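N-acylhomoserine lactone dependent regulatory protein (Burkholderia cenocepacia, PDB 5L10) probably binds DNA and regulates transcription in response to N-acylhomoserine lactones, as LuxR-family proteins do, this chain being its N-terminal autoinducer-binding domain. Local coordinates at residues A[162-165]-A[166-170]; A[17-21]-A[22-26]; A[139-143]-A[144-148]. One frame throughout, in Å; residues are numbered along the deposited sequence.

Contact 1. Residues A[162-165]-A[166-170]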
loop_
_atom_site.group_PDB
_atom_site.type_symbol
_atom_site.label_atom_id
_atom_site.label_comp_id
_atom_site.label_asym_id
_atom_site.label_seq_id
_atom_site.Cartn_x
_atom_site.Cartn_y
_atom_site.Cartn_z
ATOM N N ALA A 162 -5.576 -3.120 1.947
ATOM C CA ALA A 162 -6.803 -2.632 1.333
ATOM C C ALA A 162 -7.947 -3.633 1.404
ATOM O O ALA A 162 -9.112 -3.223 1.462
ATOM C CB ALA A 162 -6.552 -2.253 -0.128
ATOM N N TYR A 163 -7.650 -4.933 1.409
ATOM C CA TYR A 163 -8.690 -5.949 1.346
ATOM C C TYR A 163 -8.809 -6.804 2.599
ATOM O O TYR A 163 -9.885 -7.360 2.838
ATOM C CB TYR A 163 -8.459 -6.874 0.142
ATOM C CG TYR A 163 -8.567 -6.176 -1.193
ATOM C CD1 TYR A 163 -9.784 -6.094 -1.858
ATOM C CD2 TYR A 163 -7.453 -5.601 -1.789
ATOM C CE1 TYR A 163 -9.887 -5.459 -3.082
ATOM C CE2 TYR A 163 -7.547 -4.963 -3.012
ATOM C CZ TYR A 163 -8.765 -4.896 -3.654
ATOM O OH TYR A 163 -8.863 -4.261 -4.870
ATOM N N LEU A 164 -7.749 -6.932 3.396
ATOM C CA LEU A 164 -7.783 -7.762 4.595
ATOM C C LEU A 164 -7.939 -6.941 5.871
ATOM O O LEU A 164 -8.847 -7.201 6.665
ATOM C CB LEU A 164 -6.517 -8.624 4.678
ATOM C CG LEU A 164 -6.471 -9.602 5.849
ATOM C CD1 LEU A 164 -7.660 -10.532 5.780
ATOM C CD2 LEU A 164 -5.180 -10.390 5.834
HETATM N N MSE A 165 -7.072 -5.957 6.083
HETATM C CA MSE A 165 -7.130 -5.127 7.282
HETATM C C MSE A 165 -8.517 -4.507 7.565
HETATM O O MSE A 165 -9.020 -4.639 8.684
HETATM C CB MSE A 165 -6.067 -4.022 7.206
HETATM C CG MSE A 165 -6.339 -2.850 8.131
HETATM SE SE MSE A 165 -4.797 -1.712 8.493
HETATM C CE MSE A 165 -4.306 -1.228 6.680
ATOM N N PRO A 166 -9.147 -3.851 6.578
ATOM C CA PRO A 166 -10.462 -3.246 6.847
ATOM C C PRO A 166 -11.537 -4.256 7.191
ATOM O O PRO A 166 -12.509 -3.892 7.864
ATOM C CB PRO A 166 -10.788 -2.518 5.537
ATOM C CG PRO A 166 -10.044 -3.271 4.513
ATOM C CD PRO A 166 -8.757 -3.648 5.171
ATOM N N ARG A 167 -11.404 -5.502 6.744
ATOM C CA ARG A 167 -12.373 -6.541 7.058
ATOM C C ARG A 167 -12.016 -7.306 8.325
ATOM O O ARG A 167 -12.822 -8.121 8.788
ATOM C CB ARG A 167 -12.511 -7.493 5.869
ATOM C CG ARG A 167 -12.690 -6.739 4.563
ATOM C CD ARG A 167 -13.556 -7.481 3.573
ATOM N NE ARG A 167 -13.807 -6.671 2.382
ATOM C CZ ARG A 167 -12.990 -6.614 1.335
ATOM N NH1 ARG A 167 -13.296 -5.853 0.294
ATOM N NH2 ARG A 167 -11.866 -7.317 1.328
ATOM N N LEU A 168 -10.833 -7.064 8.883
ATOM C CA LEU A 168 -10.522 -7.460 10.248
ATOM C C LEU A 168 -10.955 -6.395 11.246
ATOM O O LEU A 168 -11.522 -6.719 12.296
ATOM C CB LEU A 168 -9.022 -7.725 10.394
ATOM C CG LEU A 168 -8.474 -8.973 9.705
ATOM C CD1 LEU A 168 -6.959 -8.942 9.696
ATOM C CD2 LEU A 168 -8.977 -10.219 10.407
ATOM N N ALA A 169 -10.707 -5.124 10.929
ATOM C CA ALA A 169 -11.071 -4.047 11.843
ATOM C C ALA A 169 -12.583 -3.907 11.958
ATOM O O ALA A 169 -13.122 -3.767 13.063
ATOM C CB ALA A 169 -10.442 -2.732 11.378
ATOM N N ASP A 170 -13.286 -3.942 10.825
ATOM C CA ASP A 170 -14.736 -3.743 10.777
ATOM C C ASP A 170 -15.366 -4.844 9.936
ATOM O O ASP A 170 -15.584 -4.668 8.728
ATOM C CB ASP A 170 -15.085 -2.368 10.206
ATOM C CG ASP A 170 -14.644 -1.230 11.106
ATOM O OD1 ASP A 170 -13.425 -1.091 11.344
ATOM O OD2 ASP A 170 -15.517 -0.465 11.569
#
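Leu164 and Met165 meet Leu168 and Ala169 one turn on, in the last turns of helix 143-169. Two carbonyls carry most of the bonding. Leu164 O accepts from Leu168 N at 3.0 Å, with 133° at the hydrogen. Arg167 N adds a weak bond to the same oxygen. Met165 O takes Ala169 N at 2.8 Å in a straighter bond, with 164° at the hydrogen, and also receives a weak one from Leu168 N. The NH of Leu168 is therefore shared between two carbonyls.

Pro166 interrupts this pattern. Its nitrogen has no hydrogen to give, and the helix kinks here after a wider pi-type turn at 162-164. Pro166 CG lies by Ala162 O, where proline has no NH to offer. The CB of Met165, a selenomethionine, packs on Pro166 CD. The two side chains cross at about a right angle.

Arg167 runs back alongside Tyr163, and both side chains point the same way. The guanidinium plane is turned 40° from the ring, and Arg167 NH2 comes to the edge of the Tyr163 ring, 3.6 Å from Tyr163 CB. Tyr163 OH is satisfied from outside these residues, by a hydrogen bond with Gln17 NE2. Leu164 keeps CG anti to its backbone N, and this CG meets Leu168 CD1 at 3.9 Å.

After the kink, Asp170 N bonds to Pro166 O at 3.1 Å, and Ala169 O accepts from Arg47. Leu164 and Leu168 rest on Tyr43 of strand 40-46 and on Ala22 of helix 22-35. Leu168 also reaches strand 56-60. Pro89 of the second subunit packs against Ala162 and Pro166, so this helix end lies between the sheet, a neighbouring helix and the partner chain.

Contact 2. Residues A[17-21]-A[22-26]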
loop_
_atom_site.group_PDB
_atom_site.type_symbol
_atom_site.label_atom_id
_atom_site.label_comp_id
_atom_site.label_asym_id
_atom_site.label_seq_id
_atom_site.Cartn_x
_atom_site.Cartn_y
_atom_site.Cartn_z
ATOM N N GLN A 17 -11.565 -9.435 -5.302
ATOM C CA GLN A 17 -12.792 -8.743 -5.678
ATOM C C GLN A 17 -14.048 -9.524 -5.310
ATOM O O GLN A 17 -15.140 -8.948 -5.320
ATOM C CB GLN A 17 -12.805 -8.445 -7.182
ATOM C CG GLN A 17 -11.629 -7.620 -7.668
ATOM C CD GLN A 17 -11.469 -6.323 -6.903
ATOM O OE1 GLN A 17 -12.448 -5.634 -6.609
ATOM N NE2 GLN A 17 -10.228 -5.985 -6.571
ATOM N N ARG A 18 -13.923 -10.813 -5.000
ATOM C CA ARG A 18 -15.051 -11.635 -4.580
ATOM C C ARG A 18 -14.841 -12.160 -3.163
ATOM O O ARG A 18 -15.260 -13.271 -2.829
ATOM C CB ARG A 18 -15.276 -12.792 -5.554
ATOM C CG ARG A 18 -15.358 -12.372 -7.009
ATOM C CD ARG A 18 -15.513 -13.578 -7.921
ATOM N NE ARG A 18 -14.444 -14.555 -7.736
ATOM C CZ ARG A 18 -13.324 -14.590 -8.454
ATOM N NH1 ARG A 18 -13.120 -13.695 -9.413
ATOM N NH2 ARG A 18 -12.408 -15.517 -8.212
ATOM N N ALA A 19 -14.179 -11.367 -2.320
ATOM C CA ALA A 19 -13.873 -11.738 -0.940
ATOM C C ALA A 19 -14.426 -10.656 -0.027
ATOM O O ALA A 19 -13.728 -9.681 0.290
ATOM C CB ALA A 19 -12.372 -11.919 -0.732
ATOM N N PRO A 20 -15.674 -10.786 0.425
ATOM C CA PRO A 20 -16.267 -9.753 1.279
ATOM C C PRO A 20 -15.935 -9.897 2.756
ATOM O O PRO A 20 -16.436 -9.106 3.562
ATOM C CB PRO A 20 -17.772 -9.939 1.034
ATOM C CG PRO A 20 -17.929 -11.377 0.556
ATOM C CD PRO A 20 -16.563 -11.949 0.267
ATOM N N THR A 21 -15.119 -10.878 3.134
ATOM C CA THR A 21 -14.770 -11.125 4.525
ATOM C C THR A 21 -13.269 -11.352 4.637
ATOM O O THR A 21 -12.588 -11.634 3.648
ATOM C CB THR A 21 -15.512 -12.342 5.089
ATOM O OG1 THR A 21 -15.112 -13.514 4.369
ATOM C CG2 THR A 21 -17.012 -12.165 4.952
ATOM N N ALA A 22 -12.756 -11.230 5.865
ATOM C CA ALA A 22 -11.343 -11.513 6.100
ATOM C C ALA A 22 -11.041 -12.997 5.946
ATOM O O ALA A 22 -9.908 -13.372 5.618
ATOM C CB ALA A 22 -10.932 -11.030 7.490
ATOM N N GLU A 23 -12.042 -13.849 6.175
ATOM C CA GLU A 23 -11.877 -15.284 5.992
ATOM C C GLU A 23 -11.701 -15.640 4.524
ATOM O O GLU A 23 -10.959 -16.573 4.196
ATOM C CB GLU A 23 -13.080 -16.018 6.587
ATOM C CG GLU A 23 -13.268 -15.823 8.101
ATOM C CD GLU A 23 -13.794 -14.442 8.496
ATOM O OE1 GLU A 23 -13.308 -13.423 7.970
ATOM O OE2 GLU A 23 -14.703 -14.370 9.344
ATOM N N ALA A 24 -12.364 -14.909 3.629
ATOM C CA ALA A 24 -12.227 -15.141 2.199
ATOM C C ALA A 24 -11.086 -14.354 1.578
ATOM O O ALA A 24 -10.635 -14.705 0.482
ATOM C CB ALA A 24 -13.526 -14.785 1.474
ATOM N N ALA A 25 -10.613 -13.302 2.247
ATOM C CA ALA A 25 -9.562 -12.458 1.698
ATOM C C ALA A 25 -8.166 -12.969 2.005
ATOM O O ALA A 25 -7.227 -12.645 1.268
ATOM C CB ALA A 25 -9.690 -11.028 2.226
ATOM N N PHE A 26 -7.994 -13.752 3.068
ATOM C CA PHE A 26 -6.640 -14.186 3.402
ATOM C C PHE A 26 -6.110 -15.269 2.466
ATOM O O PHE A 26 -4.966 -15.134 1.997
ATOM C CB PHE A 26 -6.571 -14.613 4.868
ATOM C CG PHE A 26 -5.236 -15.150 5.259
ATOM C CD1 PHE A 26 -5.085 -16.490 5.565
ATOM C CD2 PHE A 26 -4.120 -14.326 5.269
ATOM C CE1 PHE A 26 -3.854 -16.995 5.911
ATOM C CE2 PHE A 26 -2.882 -14.827 5.610
ATOM C CZ PHE A 26 -2.749 -16.166 5.930
#
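A helix N-cap is formed here: Thr21 closes the loop after helix 3-16 and starts helix 22-35. The cap bond runs from Ala24 N to Thr21 OG1, 3.2 Å long with 147° at the hydrogen. Thr21 chi1 is 63°, which sets OG1 between the backbone N and the carbonyl carbon. From there the hydroxyl oxygen turns back over the first turn. It also touches Ala24 CB.

The carbonyl of the same residue serves the turn as well. Thr21 O accepts from Ala25 N at 2.9 Å and from Ala24 N at 3.3 Å, and both bonds are weak. The NH of Ala24 is thus shared between the hydroxyl and the carbonyl of one threonine. One residue further on, Phe26 N bonds to Ala22 O, and the regular helical pattern has begun.

Glu23 bends at chi2 (74°), and the bent side chain returns to Thr21. Its exact placement is doubtful.

Ala22 and Ala25 touch Leu164 of helix 143-169, and Ala22 also meets Leu168. Gln17 NE2, at the loop's start, is hydrogen-bonded to Tyr163 OH of that same helix. Both ends of the loop thus contact helix 143-169 within the autoinducer-binding domain.

The loop also folds its own methyl group onto the new helix. Pro20 CD adds a looser apolar contact with Ala24 CB, at 4.3 Å. Ala19 CB lies on the first turn against Ala24 O at 3.5 Å and touches the methyls of Ala24 and Ala25, at 3.8 Å from Ala24 CB and 4.1 Å from Ala25 CB.

Contact 3. Residues A[139-143]-A[144-148]; sequences TPLDA and DEISR
Asp142 O is gripped by two backbone NH groups at the N-cap of helix 143-169. Ile146 N gives the sounder bond, 2.9 Å with 158° at the hydrogen, and Glu145 N gives a weak one. The side chain of Asp142 caps the same turn: OD2 accepts from Glu145 N at 3.4 Å, again weakly. Its chi1 of 55° folds the carboxylate back over the turn. Ser147 N continues the helix by bonding to Ala143 O.

Glu145 extends across Asp142 at about a right angle. Its OE1 comes close to Asp142 OD1, although both are acceptors. The exact separation is doubtful at this resolution. Asp144 adds a third acid nearby, and the helix start would probably ease this gathering of negative charge.

Ser147 OG bonds to His10 of the second subunit, so this surface turn also takes part in the dimer contact. The loop from strand 129-136 is closed against the helix by a hydrophobic staple. Just before the cap, Leu141 CB points at the first turn and packs on Ile146 CG1 at 3.7 Å.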
loop_
_atom_site.group_PDB
_atom_site.type_symbol
_atom_site.label_atom_id
_atom_site.label_comp_id
_atom_site.label_asym_id
_atom_site.label_seq_id
_atom_site.Cartn_x
_atom_site.Cartn_y
_atom_site.Cartn_z
ATOM N N THR A 139 15.905 -20.336 3.019
ATOM C CA THR A 139 17.043 -19.527 2.626
ATOM C C THR A 139 16.684 -18.051 2.712
ATOM O O THR A 139 15.585 -17.653 2.300
ATOM C CB THR A 139 17.486 -19.860 1.194
ATOM O OG1 THR A 139 17.717 -21.268 1.083
ATOM C CG2 THR A 139 18.765 -19.124 0.838
ATOM N N PRO A 140 17.573 -17.224 3.253
ATOM C CA PRO A 140 17.385 -15.774 3.147
ATOM C C PRO A 140 17.563 -15.313 1.709
ATOM O O PRO A 140 18.349 -15.877 0.945
ATOM C CB PRO A 140 18.483 -15.206 4.055
ATOM C CG PRO A 140 19.518 -16.296 4.126
ATOM C CD PRO A 140 18.757 -17.580 4.055
ATOM N N LEU A 141 16.816 -14.275 1.338
ATOM C CA LEU A 141 16.892 -13.757 -0.023
ATOM C C LEU A 141 18.179 -12.966 -0.231
ATOM O O LEU A 141 18.526 -12.100 0.578
ATOM C CB LEU A 141 15.681 -12.874 -0.327
ATOM C CG LEU A 141 14.317 -13.552 -0.452
ATOM C CD1 LEU A 141 13.194 -12.526 -0.384
ATOM C CD2 LEU A 141 14.245 -14.329 -1.750
ATOM N N ASP A 142 18.890 -13.267 -1.317
ATOM C CA ASP A 142 19.985 -12.402 -1.727
ATOM C C ASP A 142 19.426 -11.112 -2.316
ATOM O O ASP A 142 18.265 -11.038 -2.725
ATOM C CB ASP A 142 20.898 -13.101 -2.740
ATOM C CG ASP A 142 20.146 -13.611 -3.954
ATOM O OD1 ASP A 142 19.333 -14.542 -3.793
ATOM O OD2 ASP A 142 20.376 -13.097 -5.070
ATOM N N ALA A 143 20.276 -10.084 -2.351
ATOM C CA ALA A 143 19.836 -8.768 -2.806
ATOM C C ALA A 143 19.256 -8.812 -4.215
ATOM O O ALA A 143 18.339 -8.046 -4.531
ATOM C CB ALA A 143 21.001 -7.781 -2.743
ATOM N N ASP A 144 19.772 -9.697 -5.071
ATOM C CA ASP A 144 19.260 -9.798 -6.433
ATOM C C ASP A 144 17.840 -10.351 -6.458
ATOM O O ASP A 144 17.042 -9.963 -7.320
ATOM C CB ASP A 144 20.193 -10.671 -7.273
ATOM C CG ASP A 144 20.143 -10.328 -8.748
ATOM O OD1 ASP A 144 20.625 -9.237 -9.118
ATOM O OD2 ASP A 144 19.638 -11.155 -9.537
ATOM N N GLU A 145 17.508 -11.254 -5.531
ATOM C CA GLU A 145 16.133 -11.737 -5.426
ATOM C C GLU A 145 15.234 -10.695 -4.775
ATOM O O GLU A 145 14.050 -10.590 -5.114
ATOM C CB GLU A 145 16.087 -13.046 -4.638
ATOM C CG GLU A 145 16.489 -14.282 -5.427
ATOM C CD GLU A 145 16.416 -15.550 -4.591
ATOM O OE1 GLU A 145 16.747 -15.486 -3.388
ATOM O OE2 GLU A 145 16.019 -16.606 -5.130
ATOM N N ILE A 146 15.776 -9.927 -3.827
ATOM C CA ILE A 146 15.003 -8.850 -3.217
ATOM C C ILE A 146 14.622 -7.813 -4.264
ATOM O O ILE A 146 13.476 -7.349 -4.315
ATOM C CB ILE A 146 15.790 -8.214 -2.056
ATOM C CG1 ILE A 146 16.049 -9.246 -0.960
ATOM C CG2 ILE A 146 15.033 -7.024 -1.493
ATOM C CD1 ILE A 146 16.854 -8.707 0.198
ATOM N N SER A 147 15.574 -7.445 -5.125
ATOM C CA SER A 147 15.307 -6.451 -6.160
ATOM C C SER A 147 14.133 -6.861 -7.040
ATOM O O SER A 147 13.256 -6.041 -7.339
ATOM C CB SER A 147 16.564 -6.235 -7.003
ATOM O OG SER A 147 16.262 -5.560 -8.210
ATOM N N ARG A 148 14.088 -8.128 -7.453
ATOM C CA ARG A 148 13.024 -8.587 -8.335
ATOM C C ARG A 148 11.703 -8.802 -7.605
ATOM O O ARG A 148 10.648 -8.799 -8.251
ATOM C CB ARG A 148 13.457 -9.873 -9.049
ATOM C CG ARG A 148 12.726 -11.124 -8.608
ATOM C CD ARG A 148 13.701 -12.218 -8.215
ATOM N NE ARG A 148 13.020 -13.398 -7.689
ATOM C CZ ARG A 148 13.049 -14.598 -8.260
ATOM N NH1 ARG A 148 13.739 -14.786 -9.378
ATOM N NH2 ARG A 148 12.397 -15.611 -7.706
#

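In the fold
Contacts 1 and 3 lie near opposite ends of helix 143-169, with centres about 29 Å apart. Contact 3 starts the helix at the surface, and contact 1 ends it in a partly buried place. Contact 2, also partly buried, starts another helix, 22-35, and touches contact 1 directly through Gln17 with Tyr163 and Ala22 with Leu168. Both starts are N-caps, one made by a neutral threonine and the other by an aspartate among further acids. Contact 2 adds small alanines, three of them buried. Contact 1 has a proline kink and larger apolar side chains set against the sheet. Contacts 1 and 3 also meet the second subunit.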